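PDB 7CGH: PUM-HD domain-containing protein from Caenorhabditis elegans, which probably regulates mRNAs by binding sequence elements in their 3' untranslated regions through its Pumilio repeat domain, here in complex with RNA. Local coordinates for residues H157-A162 / C195-R200; C149-N154 / Y186-D191; Q302-Q307 / P337-F342. All coordinates share one frame; numbering follows the deposited sequence.

Contact 1 of 3, residues H157-A162 / C195-R200; sequences HVVQKA and CRVVQR. With nucleotides of chain B.
Gln160 OE1 receives NH2 of Arg200 at 2.7 Å, the donor standing 37° above the carbonyl plane while the oxygen lies close to the plane of the guanidinium. Bends at chi2 and chi3 fold the arginine back and bring NH2 to the amide. The other end of that amide, NE2 of Gln160, lies 3.5 Å from CB of Arg196 and bonds to Asn156; the two bonds together set the rotation of the amide. CG1 of Val159 packs on CG1 of Val197 at 3.7 Å.

The helical segments 157-162 and 195-200 run parallel, 1° apart, their axes 9.2 Å from each other, as RNA-reading helices of successive Pumilio repeats do in the PUF superhelix. The His157 ring lies against the base of A6 of chain B, and its NE2 is 3.3 Å from NH1 of Arg196, at the guanidinium edge. Over the centre of one face of that guanidinium stands O2' of C5 of chain B. Gln199 reads the edge of A4 of chain B with two bonds, NE2 to N1 at 2.9 Å and N6 to OE1 at 3.0 Å. The same NE2 also reaches Cys195 O, on the face opposite to that used by Gln199 N.

Contact 2 of 3, residues C149-N154 / Y186-D191; sequences CMKDQN and YEMSVD
A salt bridge over a methionine pair joins the ends of two short helices, 146-150 and 184-189, from successive predicted repeats of the Pumilio superhelix. Each segment follows its helix out into the turn that leads to the next, longer helix of the repeat, and the backbones come closest at Lys151 and Asp191. Lys151 carries most of the contact. Its CG sits between the backbone N and the carbonyl carbon (chi1 51°), and further bends along the chain lead it across the opposing side chains at about right angles. CD of Lys151 rests on CE of Met188 at 3.6 Å, and its NZ ends 2.6 Å from OE2 of Glu187, meeting that oxygen on its anti side and 21° out of the carboxylate plane. OE2 also bonds to His147, so two donors meet this one oxygen, which probably stabilises the negative charge.

Inward from the bridge, the thioethers of Met150 and Met188 cross at about a right angle, with SD of Met150 3.6 Å from CE of Met188. Leu178 of helix 172-178 touches both side chains and extends this apolar layer. Asp191 is mainly engaged in capping the following helix, its OD2 accepting from the backbone N of Tyr193 and Gly194. Toward the other segment that carboxylate crosses the base of the lysine chain, OD2 of Asp191 standing 3.5 Å from CB of Lys151.

Contact 3 of 3, residues Q302-Q307 / P337-F342; sequences QMMKDQ and PVLRQF
Lys305 lays its aliphatic chain over one face of the Phe342 ring. CG of Lys305 is 3.7 Å from the ring centroid and only 16° off the normal, a CH-pi contact, although the chain as a whole runs obliquely over the ring. The methylenes follow one another across it, from CB near CD1 and CE1 to CE of Lys305 near CZ and 3.5 Å from CE2 of Phe342. This spread is possible because the lysine is extended beyond CG, with chi2 159° and chi3 162°. Past CE, NZ of Lys305 is 4.0 Å from CZ of Phe342, so the contact is made chiefly by methylenes rather than by the ammonium group.

Leu339 approaches the same lysine from another direction, crossing it at about a right angle. Its CD2 comes to 3.5 Å from CG of Lys305, and CE is also close by, so the leucine branch flanks the chain while the phenyl face covers another side. The second branch, CD1 of Leu339, turns to Met304, whose side chain it also meets nearly at right angles; SD of Met304 is 3.7 Å from that methyl and CE 3.9 Å. Met304 and Leu339 are buried, and Leu349 of helix 345-351 touches both.

The packing is therefore apolar across the two segments, despite the lysine. It joins the end of helix 299-304, in the last predicted Pumilio repeat, to the weakly bonded helix at about 337-340, consistent with the helical capping of the C-terminal end of the superhelix in PUM-HD domains.

How the contacts relate
Contacts 1 and 2 join the same two predicted Pumilio repeats at different levels, their centres about 9 Å apart. Helix 146-150 is followed by 155-165, and 184-189 by 194-204, so their segments alternate along the chain. They meet directly where CB of Cys195 lies 3.5 Å from O of Ser189 and CG2 of Val197 lies 3.7 Å from O of Met150. Contact 1 supplies side chains that touch the RNA bases, whereas the nearest atom of contact 2 is about 5 Å from the nucleic acid. Contact 3 follows later in the chain, its centre about 41 Å from that of contact 1 and about 39 Å from that of contact 2, yet its nearest atom is about 4 Å from the RNA.

Contact 1 of 3, residues H157-A162 / C195-R200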
loop_
_atom_site.group_PDB
_atom_site.type_symbol
_atom_site.label_atom_id
_atom_site.label_comp_id
_atom_site.label_asym_id
_atom_site.label_seq_id
_atom_site.Cartn_x
_atom_site.Cartn_y
_atom_site.Cartn_z
ATOM N N HIS A 157 -7.734 -0.420 3.780
ATOM C CA HIS A 157 -6.763 -0.452 4.881
ATOM C C HIS A 157 -7.003 -1.636 5.810
ATOM O O HIS A 157 -6.050 -2.179 6.363
ATOM C CB HIS A 157 -6.785 0.860 5.690
ATOM C CG HIS A 157 -6.553 2.085 4.864
ATOM N ND1 HIS A 157 -5.292 2.548 4.553
ATOM C CD2 HIS A 157 -7.423 2.926 4.256
ATOM C CE1 HIS A 157 -5.398 3.630 3.800
ATOM N NE2 HIS A 157 -6.681 3.883 3.611
ATOM N N VAL A 158 -8.252 -2.069 5.969
ATOM C CA VAL A 158 -8.533 -3.271 6.757
ATOM C C VAL A 158 -8.014 -4.505 6.035
ATOM O O VAL A 158 -7.421 -5.397 6.648
ATOM C CB VAL A 158 -10.043 -3.387 7.039
ATOM C CG1 VAL A 158 -10.349 -4.666 7.813
ATOM C CG2 VAL A 158 -10.550 -2.130 7.769
ATOM N N VAL A 159 -8.218 -4.571 4.716
ATOM C CA VAL A 159 -7.715 -5.708 3.954
ATOM C C VAL A 159 -6.191 -5.695 3.908
ATOM O O VAL A 159 -5.552 -6.744 4.028
ATOM C CB VAL A 159 -8.307 -5.710 2.539
ATOM C CG1 VAL A 159 -7.677 -6.792 1.759
ATOM C CG2 VAL A 159 -9.846 -5.834 2.586
ATOM N N GLN A 160 -5.585 -4.518 3.689
ATOM C CA GLN A 160 -4.132 -4.435 3.783
ATOM C C GLN A 160 -3.657 -4.929 5.147
ATOM O O GLN A 160 -2.686 -5.685 5.246
ATOM C CB GLN A 160 -3.654 -2.996 3.562
ATOM C CG GLN A 160 -3.830 -2.392 2.179
ATOM C CD GLN A 160 -3.076 -1.067 2.059
ATOM O OE1 GLN A 160 -1.851 -1.045 2.091
ATOM N NE2 GLN A 160 -3.805 0.039 1.964
ATOM N N LYS A 161 -4.340 -4.510 6.213
ATOM C CA LYS A 161 -3.944 -4.912 7.557
ATOM C C LYS A 161 -4.046 -6.413 7.727
ATOM O O LYS A 161 -3.228 -7.019 8.428
ATOM C CB LYS A 161 -4.806 -4.205 8.603
ATOM C CG LYS A 161 -4.351 -4.453 10.029
ATOM C CD LYS A 161 -2.938 -3.932 10.220
ATOM C CE LYS A 161 -2.847 -2.952 11.374
ATOM N NZ LYS A 161 -1.431 -2.577 11.665
ATOM N N ALA A 162 -5.050 -7.033 7.100
ATOM C CA ALA A 162 -5.189 -8.477 7.215
ATOM C C ALA A 162 -3.987 -9.172 6.596
ATOM O O ALA A 162 -3.393 -10.069 7.203
ATOM C CB ALA A 162 -6.488 -8.939 6.556
ATOM N N CYS A 195 -5.441 -1.100 -5.716
ATOM C CA CYS A 195 -4.053 -1.351 -6.095
ATOM C C CYS A 195 -3.163 -1.552 -4.877
ATOM O O CYS A 195 -2.141 -2.246 -4.964
ATOM C CB CYS A 195 -3.511 -0.210 -6.954
ATOM S SG CYS A 195 -3.197 1.320 -6.084
ATOM N N ARG A 196 -3.523 -0.959 -3.737
ATOM C CA ARG A 196 -2.708 -1.177 -2.545
ATOM C C ARG A 196 -2.901 -2.588 -2.002
ATOM O O ARG A 196 -1.960 -3.170 -1.442
ATOM C CB ARG A 196 -3.034 -0.143 -1.467
ATOM C CG ARG A 196 -3.231 1.273 -1.978
ATOM C CD ARG A 196 -4.218 2.026 -1.060
ATOM N NE ARG A 196 -4.359 3.440 -1.413
ATOM C CZ ARG A 196 -4.991 4.336 -0.665
ATOM N NH1 ARG A 196 -5.534 3.960 0.487
ATOM N NH2 ARG A 196 -5.072 5.604 -1.063
ATOM N N VAL A 197 -4.103 -3.152 -2.164
ATOM C CA VAL A 197 -4.346 -4.529 -1.751
ATOM C C VAL A 197 -3.515 -5.495 -2.589
ATOM O O VAL A 197 -2.883 -6.412 -2.051
ATOM C CB VAL A 197 -5.844 -4.859 -1.832
ATOM C CG1 VAL A 197 -6.067 -6.354 -1.521
ATOM C CG2 VAL A 197 -6.617 -3.986 -0.844
ATOM N N VAL A 198 -3.513 -5.307 -3.921
ATOM C CA VAL A 198 -2.692 -6.134 -4.805
ATOM C C VAL A 198 -1.236 -6.070 -4.374
ATOM O O VAL A 198 -0.558 -7.100 -4.267
ATOM C CB VAL A 198 -2.864 -5.697 -6.277
ATOM C CG1 VAL A 198 -1.961 -6.514 -7.201
ATOM C CG2 VAL A 198 -4.319 -5.824 -6.729
ATOM N N GLN A 199 -0.739 -4.867 -4.078
ATOM C CA GLN A 199 0.666 -4.741 -3.699
ATOM C C GLN A 199 0.955 -5.456 -2.386
ATOM O O GLN A 199 1.969 -6.151 -2.265
ATOM C CB GLN A 199 1.069 -3.273 -3.606
ATOM C CG GLN A 199 1.133 -2.536 -4.927
ATOM C CD GLN A 199 1.258 -1.029 -4.731
ATOM O OE1 GLN A 199 2.287 -0.537 -4.275
ATOM N NE2 GLN A 199 0.195 -0.293 -5.056
ATOM N N ARG A 200 0.096 -5.297 -1.383
ATOM C CA ARG A 200 0.335 -6.023 -0.137
ATOM C C ARG A 200 0.352 -7.510 -0.408
ATOM O O ARG A 200 1.144 -8.252 0.189
ATOM C CB ARG A 200 -0.726 -5.714 0.930
ATOM C CG ARG A 200 -0.796 -4.298 1.447
ATOM C CD ARG A 200 0.457 -3.825 2.178
ATOM N NE ARG A 200 1.487 -3.358 1.257
ATOM C CZ ARG A 200 1.411 -2.247 0.518
ATOM N NH1 ARG A 200 2.412 -1.933 -0.299
ATOM N NH2 ARG A 200 0.328 -1.458 0.567
ATOM P P A B 6 -1.818 8.722 3.283
ATOM O OP1 A B 6 -1.070 9.916 2.801
ATOM O OP2 A B 6 -1.078 7.782 4.149
ATOM O "O5'" A B 6 -3.129 9.230 4.038
ATOM C "C5'" A B 6 -4.237 9.726 3.300
ATOM C "C4'" A B 6 -5.514 9.647 4.089
ATOM O "O4'" A B 6 -6.148 8.350 3.906
ATOM C "C3'" A B 6 -5.371 9.776 5.599
ATOM O "O3'" A B 6 -5.233 11.108 6.023
ATOM C "C2'" A B 6 -6.635 9.090 6.101
ATOM O "O2'" A B 6 -7.768 9.926 5.919
ATOM C "C1'" A B 6 -6.724 7.921 5.121
ATOM N N9 A B 6 -5.920 6.794 5.623
ATOM C C8 A B 6 -4.559 6.573 5.538
ATOM N N7 A B 6 -4.159 5.474 6.152
ATOM C C5 A B 6 -5.324 4.942 6.669
ATOM C C6 A B 6 -5.600 3.778 7.406
ATOM N N6 A B 6 -4.683 2.881 7.783
ATOM N N1 A B 6 -6.889 3.566 7.763
ATOM C C2 A B 6 -7.819 4.456 7.398
ATOM N N3 A B 6 -7.688 5.579 6.699
ATOM C C4 A B 6 -6.408 5.760 6.366
ATOM P P A B 4 2.337 12.267 -7.222
ATOM O OP1 A B 4 1.332 13.335 -6.992
ATOM O OP2 A B 4 3.671 12.360 -6.566
ATOM O "O5'" A B 4 1.718 10.877 -6.767
ATOM C "C5'" A B 4 1.373 10.627 -5.423
ATOM C "C4'" A B 4 0.133 9.781 -5.362
ATOM O "O4'" A B 4 0.327 8.562 -6.124
ATOM C "C3'" A B 4 -0.247 9.311 -3.979
ATOM O "O3'" A B 4 -0.975 10.307 -3.277
ATOM C "C2'" A B 4 -1.037 8.038 -4.262
ATOM O "O2'" A B 4 -2.359 8.366 -4.658
ATOM C "C1'" A B 4 -0.297 7.482 -5.480
ATOM N N9 A B 4 0.753 6.483 -5.159
ATOM C C8 A B 4 2.116 6.666 -5.087
ATOM N N7 A B 4 2.799 5.565 -4.813
ATOM C C5 A B 4 1.835 4.569 -4.717
ATOM C C6 A B 4 1.862 3.161 -4.453
ATOM N N6 A B 4 2.917 2.397 -4.204
ATOM N N1 A B 4 0.693 2.500 -4.440
ATOM C C2 A B 4 -0.434 3.182 -4.659
ATOM N N3 A B 4 -0.592 4.484 -4.915
ATOM C C4 A B 4 0.578 5.138 -4.927
ATOM P P C B 5 -0.501 10.766 -1.817
ATOM O OP1 C B 5 -1.343 11.932 -1.441
ATOM O OP2 C B 5 0.968 10.892 -1.728
ATOM O "O5'" C B 5 -0.934 9.539 -0.897
ATOM C "C5'" C B 5 -2.268 9.058 -0.935
ATOM C "C4'" C B 5 -2.338 7.662 -0.388
ATOM O "O4'" C B 5 -1.642 6.751 -1.282
ATOM C "C3'" C B 5 -1.649 7.450 0.954
ATOM O "O3'" C B 5 -2.442 7.897 2.041
ATOM C "C2'" C B 5 -1.370 5.945 0.955
ATOM O "O2'" C B 5 -2.508 5.199 1.352
ATOM C "C1'" C B 5 -1.127 5.666 -0.539
ATOM N N1 C B 5 0.301 5.442 -0.852
ATOM C C2 C B 5 0.726 4.105 -0.842
ATOM O O2 C B 5 -0.103 3.211 -0.599
ATOM N N3 C B 5 2.020 3.811 -1.100
ATOM C C4 C B 5 2.869 4.798 -1.360
ATOM N N4 C B 5 4.132 4.449 -1.614
ATOM C C5 C B 5 2.468 6.170 -1.366
ATOM C C6 C B 5 1.184 6.456 -1.105
#

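Contact 2 of 3, residues C149-N154 / Y186-D191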
loop_
_atom_site.group_PDB
_atom_site.type_symbol
_atom_site.label_atom_id
_atom_site.label_comp_id
_atom_site.label_asym_id
_atom_site.label_seq_id
_atom_site.Cartn_x
_atom_site.Cartn_y
_atom_site.Cartn_z
ATOM N N CYS A 149 -15.061 -4.335 -0.121
ATOM C CA CYS A 149 -14.146 -3.842 0.908
ATOM C C CYS A 149 -12.750 -3.518 0.345
ATOM O O CYS A 149 -12.125 -2.539 0.763
ATOM C CB CYS A 149 -14.063 -4.864 2.035
ATOM S SG CYS A 149 -13.422 -4.235 3.588
ATOM N N MET A 150 -12.263 -4.315 -0.615
ATOM C CA MET A 150 -10.923 -4.107 -1.174
ATOM C C MET A 150 -10.757 -2.733 -1.796
ATOM O O MET A 150 -9.687 -2.123 -1.683
ATOM C CB MET A 150 -10.609 -5.131 -2.261
ATOM C CG MET A 150 -10.666 -6.531 -1.843
ATOM S SD MET A 150 -10.305 -7.522 -3.282
ATOM C CE MET A 150 -9.012 -8.530 -2.578
ATOM N N LYS A 151 -11.756 -2.261 -2.541
ATOM C CA LYS A 151 -11.610 -0.972 -3.198
ATOM C C LYS A 151 -12.372 0.144 -2.484
ATOM O O LYS A 151 -12.608 1.194 -3.090
ATOM C CB LYS A 151 -12.008 -1.058 -4.678
ATOM C CG LYS A 151 -13.342 -1.692 -4.953
ATOM C CD LYS A 151 -13.333 -2.443 -6.275
ATOM C CE LYS A 151 -13.413 -1.509 -7.457
ATOM N NZ LYS A 151 -14.309 -2.063 -8.514
ATOM N N ASP A 152 -12.718 -0.038 -1.201
ATOM C CA ASP A 152 -13.312 1.045 -0.424
ATOM C C ASP A 152 -12.218 1.962 0.098
ATOM O O ASP A 152 -11.142 1.500 0.488
ATOM C CB ASP A 152 -14.142 0.523 0.755
ATOM C CG ASP A 152 -14.876 1.660 1.505
ATOM O OD1 ASP A 152 -15.954 2.072 1.030
ATOM O OD2 ASP A 152 -14.375 2.160 2.549
ATOM N N GLN A 153 -12.504 3.273 0.093
ATOM C CA GLN A 153 -11.567 4.263 0.628
ATOM C C GLN A 153 -11.180 3.938 2.068
ATOM O O GLN A 153 -10.036 4.170 2.473
ATOM C CB GLN A 153 -12.175 5.676 0.521
ATOM C CG GLN A 153 -11.479 6.736 1.395
ATOM C CD GLN A 153 -11.393 8.137 0.756
ATOM O OE1 GLN A 153 -12.406 8.724 0.338
ATOM N NE2 GLN A 153 -10.167 8.674 0.688
ATOM N N ASN A 154 -12.101 3.370 2.843
ATOM C CA ASN A 154 -11.774 2.909 4.187
ATOM C C ASN A 154 -11.461 1.417 4.236
ATOM O O ASN A 154 -10.488 1.012 4.887
ATOM C CB ASN A 154 -12.919 3.241 5.153
ATOM C CG ASN A 154 -13.206 4.741 5.226
ATOM O OD1 ASN A 154 -12.290 5.563 5.266
ATOM N ND2 ASN A 154 -14.479 5.095 5.218
ATOM N N TYR A 186 -7.114 -6.771 -12.844
ATOM C CA TYR A 186 -7.068 -5.523 -13.602
ATOM C C TYR A 186 -7.876 -4.428 -12.905
ATOM O O TYR A 186 -7.378 -3.324 -12.665
ATOM C CB TYR A 186 -7.608 -5.725 -15.022
ATOM C CG TYR A 186 -7.728 -4.398 -15.725
ATOM C CD1 TYR A 186 -6.636 -3.842 -16.372
ATOM C CD2 TYR A 186 -8.920 -3.670 -15.701
ATOM C CE1 TYR A 186 -6.724 -2.603 -16.977
ATOM C CE2 TYR A 186 -9.013 -2.435 -16.308
ATOM C CZ TYR A 186 -7.906 -1.913 -16.934
ATOM O OH TYR A 186 -7.982 -0.702 -17.544
ATOM N N GLU A 187 -9.155 -4.707 -12.640
ATOM C CA GLU A 187 -10.030 -3.772 -11.941
ATOM C C GLU A 187 -9.400 -3.292 -10.637
ATOM O O GLU A 187 -9.395 -2.093 -10.340
ATOM C CB GLU A 187 -11.383 -4.458 -11.695
ATOM C CG GLU A 187 -12.310 -3.854 -10.628
ATOM C CD GLU A 187 -13.476 -4.811 -10.246
ATOM O OE1 GLU A 187 -13.670 -5.838 -10.944
ATOM O OE2 GLU A 187 -14.202 -4.544 -9.263
ATOM N N MET A 188 -8.844 -4.218 -9.851
ATOM C CA MET A 188 -8.161 -3.814 -8.626
ATOM C C MET A 188 -6.877 -3.044 -8.930
ATOM O O MET A 188 -6.571 -2.052 -8.257
ATOM C CB MET A 188 -7.866 -5.037 -7.765
ATOM C CG MET A 188 -9.118 -5.733 -7.272
ATOM S SD MET A 188 -10.063 -4.695 -6.147
ATOM C CE MET A 188 -11.600 -5.645 -6.067
ATOM N N SER A 189 -6.122 -3.467 -9.953
ATOM C CA SER A 189 -4.823 -2.839 -10.189
ATOM C C SER A 189 -4.965 -1.394 -10.636
ATOM O O SER A 189 -4.077 -0.581 -10.362
ATOM C CB SER A 189 -4.020 -3.623 -11.215
ATOM O OG SER A 189 -3.531 -4.818 -10.641
ATOM N N VAL A 190 -6.076 -1.042 -11.297
ATOM C CA VAL A 190 -6.294 0.347 -11.688
ATOM C C VAL A 190 -7.153 1.111 -10.692
ATOM O O VAL A 190 -7.480 2.273 -10.944
ATOM C CB VAL A 190 -6.890 0.427 -13.110
ATOM C CG1 VAL A 190 -6.008 -0.346 -14.043
ATOM C CG2 VAL A 190 -8.342 -0.094 -13.150
ATOM N N ASP A 191 -7.483 0.530 -9.575
ATOM C CA ASP A 191 -8.267 1.259 -8.582
ATOM C C ASP A 191 -7.338 1.936 -7.572
ATOM O O ASP A 191 -6.319 1.353 -7.181
ATOM C CB ASP A 191 -9.219 0.318 -7.859
ATOM C CG ASP A 191 -10.114 1.036 -6.890
ATOM O OD1 ASP A 191 -11.269 1.350 -7.264
ATOM O OD2 ASP A 191 -9.663 1.293 -5.752
#

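Contact 3 of 3, residues Q302-Q307 / P337-F342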
loop_
_atom_site.group_PDB
_atom_site.type_symbol
_atom_site.label_atom_id
_atom_site.label_comp_id
_atom_site.label_asym_id
_atom_site.label_seq_id
_atom_site.Cartn_x
_atom_site.Cartn_y
_atom_site.Cartn_z
ATOM N N GLN A 302 16.042 8.929 -30.077
ATOM C CA GLN A 302 14.635 9.317 -30.049
ATOM C C GLN A 302 14.129 9.420 -28.615
ATOM O O GLN A 302 13.424 10.375 -28.262
ATOM C CB GLN A 302 13.790 8.307 -30.828
ATOM C CG GLN A 302 14.278 7.998 -32.222
ATOM C CD GLN A 302 13.475 6.894 -32.856
ATOM O OE1 GLN A 302 12.260 6.816 -32.673
ATOM N NE2 GLN A 302 14.140 6.027 -33.602
ATOM N N MET A 303 14.497 8.454 -27.769
ATOM C CA MET A 303 14.075 8.504 -26.376
ATOM C C MET A 303 14.572 9.758 -25.691
ATOM O O MET A 303 13.874 10.311 -24.838
ATOM C CB MET A 303 14.556 7.271 -25.626
ATOM C CG MET A 303 13.751 6.057 -25.968
ATOM S SD MET A 303 14.507 4.572 -25.309
ATOM C CE MET A 303 14.560 4.971 -23.556
ATOM N N MET A 304 15.750 10.241 -26.073
ATOM C CA MET A 304 16.289 11.435 -25.437
ATOM C C MET A 304 15.506 12.696 -25.789
ATOM O O MET A 304 15.599 13.683 -25.053
ATOM C CB MET A 304 17.758 11.594 -25.808
ATOM C CG MET A 304 18.621 10.474 -25.266
ATOM S SD MET A 304 20.372 10.774 -25.517
ATOM C CE MET A 304 20.588 12.189 -24.451
ATOM N N LYS A 305 14.722 12.681 -26.870
ATOM C CA LYS A 305 13.920 13.829 -27.293
ATOM C C LYS A 305 12.481 13.776 -26.784
ATOM O O LYS A 305 11.633 14.534 -27.267
ATOM C CB LYS A 305 13.901 13.923 -28.816
ATOM C CG LYS A 305 15.251 14.082 -29.485
ATOM C CD LYS A 305 15.147 13.638 -30.943
ATOM C CE LYS A 305 16.297 14.155 -31.778
ATOM N NZ LYS A 305 16.195 13.679 -33.196
ATOM N N ASP A 306 12.182 12.891 -25.845
ATOM C CA ASP A 306 10.816 12.611 -25.437
ATOM C C ASP A 306 10.637 12.985 -23.978
ATOM O O ASP A 306 11.499 12.694 -23.144
ATOM C CB ASP A 306 10.454 11.135 -25.640
ATOM C CG ASP A 306 9.155 10.758 -24.956
ATOM O OD1 ASP A 306 8.090 11.022 -25.547
ATOM O OD2 ASP A 306 9.184 10.218 -23.822
ATOM N N GLN A 307 9.489 13.609 -23.694
ATOM C CA GLN A 307 9.173 14.134 -22.367
ATOM C C GLN A 307 9.353 13.109 -21.250
ATOM O O GLN A 307 9.733 13.475 -20.140
ATOM C CB GLN A 307 7.729 14.666 -22.363
ATOM C CG GLN A 307 6.649 13.619 -22.691
ATOM C CD GLN A 307 5.228 14.207 -22.630
ATOM O OE1 GLN A 307 4.986 15.205 -21.939
ATOM N NE2 GLN A 307 4.295 13.600 -23.369
ATOM N N PRO A 337 24.642 17.553 -30.520
ATOM C CA PRO A 337 24.222 18.966 -30.679
ATOM C C PRO A 337 22.880 19.085 -31.383
ATOM O O PRO A 337 22.156 20.075 -31.192
ATOM C CB PRO A 337 25.369 19.595 -31.490
ATOM C CG PRO A 337 26.500 18.557 -31.467
ATOM C CD PRO A 337 25.811 17.234 -31.363
ATOM N N VAL A 338 22.526 18.054 -32.153
ATOM C CA VAL A 338 21.182 17.800 -32.639
ATOM C C VAL A 338 20.186 17.563 -31.508
ATOM O O VAL A 338 18.976 17.719 -31.709
ATOM C CB VAL A 338 21.259 16.595 -33.594
ATOM C CG1 VAL A 338 19.908 16.298 -34.232
ATOM C CG2 VAL A 338 22.347 16.841 -34.644
ATOM N N LEU A 339 20.659 17.192 -30.312
ATOM C CA LEU A 339 19.772 17.005 -29.162
ATOM C C LEU A 339 19.658 18.255 -28.299
ATOM O O LEU A 339 18.633 18.442 -27.628
ATOM C CB LEU A 339 20.251 15.831 -28.294
ATOM C CG LEU A 339 20.181 14.426 -28.886
ATOM C CD1 LEU A 339 20.992 13.422 -28.084
ATOM C CD2 LEU A 339 18.753 13.987 -28.964
ATOM N N ARG A 340 20.685 19.114 -28.293
ATOM C CA ARG A 340 20.583 20.369 -27.552
ATOM C C ARG A 340 19.565 21.309 -28.195
ATOM O O ARG A 340 18.982 22.160 -27.507
ATOM C CB ARG A 340 21.958 21.039 -27.447
ATOM N N GLN A 341 19.324 21.149 -29.503
ATOM C CA GLN A 341 18.281 21.918 -30.178
ATOM C C GLN A 341 16.910 21.694 -29.545
ATOM O O GLN A 341 16.042 22.572 -29.612
ATOM C CB GLN A 341 18.245 21.544 -31.662
ATOM N N PHE A 342 16.699 20.542 -28.925
ATOM C CA PHE A 342 15.382 20.140 -28.469
ATOM C C PHE A 342 15.063 20.764 -27.109
ATOM O O PHE A 342 15.963 21.238 -26.407
ATOM C CB PHE A 342 15.316 18.616 -28.422
ATOM C CG PHE A 342 14.871 17.992 -29.718
ATOM C CD1 PHE A 342 13.645 17.329 -29.804
ATOM C CD2 PHE A 342 15.663 18.082 -30.862
ATOM C CE1 PHE A 342 13.220 16.750 -31.009
ATOM C CE2 PHE A 342 15.242 17.515 -32.067
ATOM C CZ PHE A 342 14.017 16.846 -32.139
#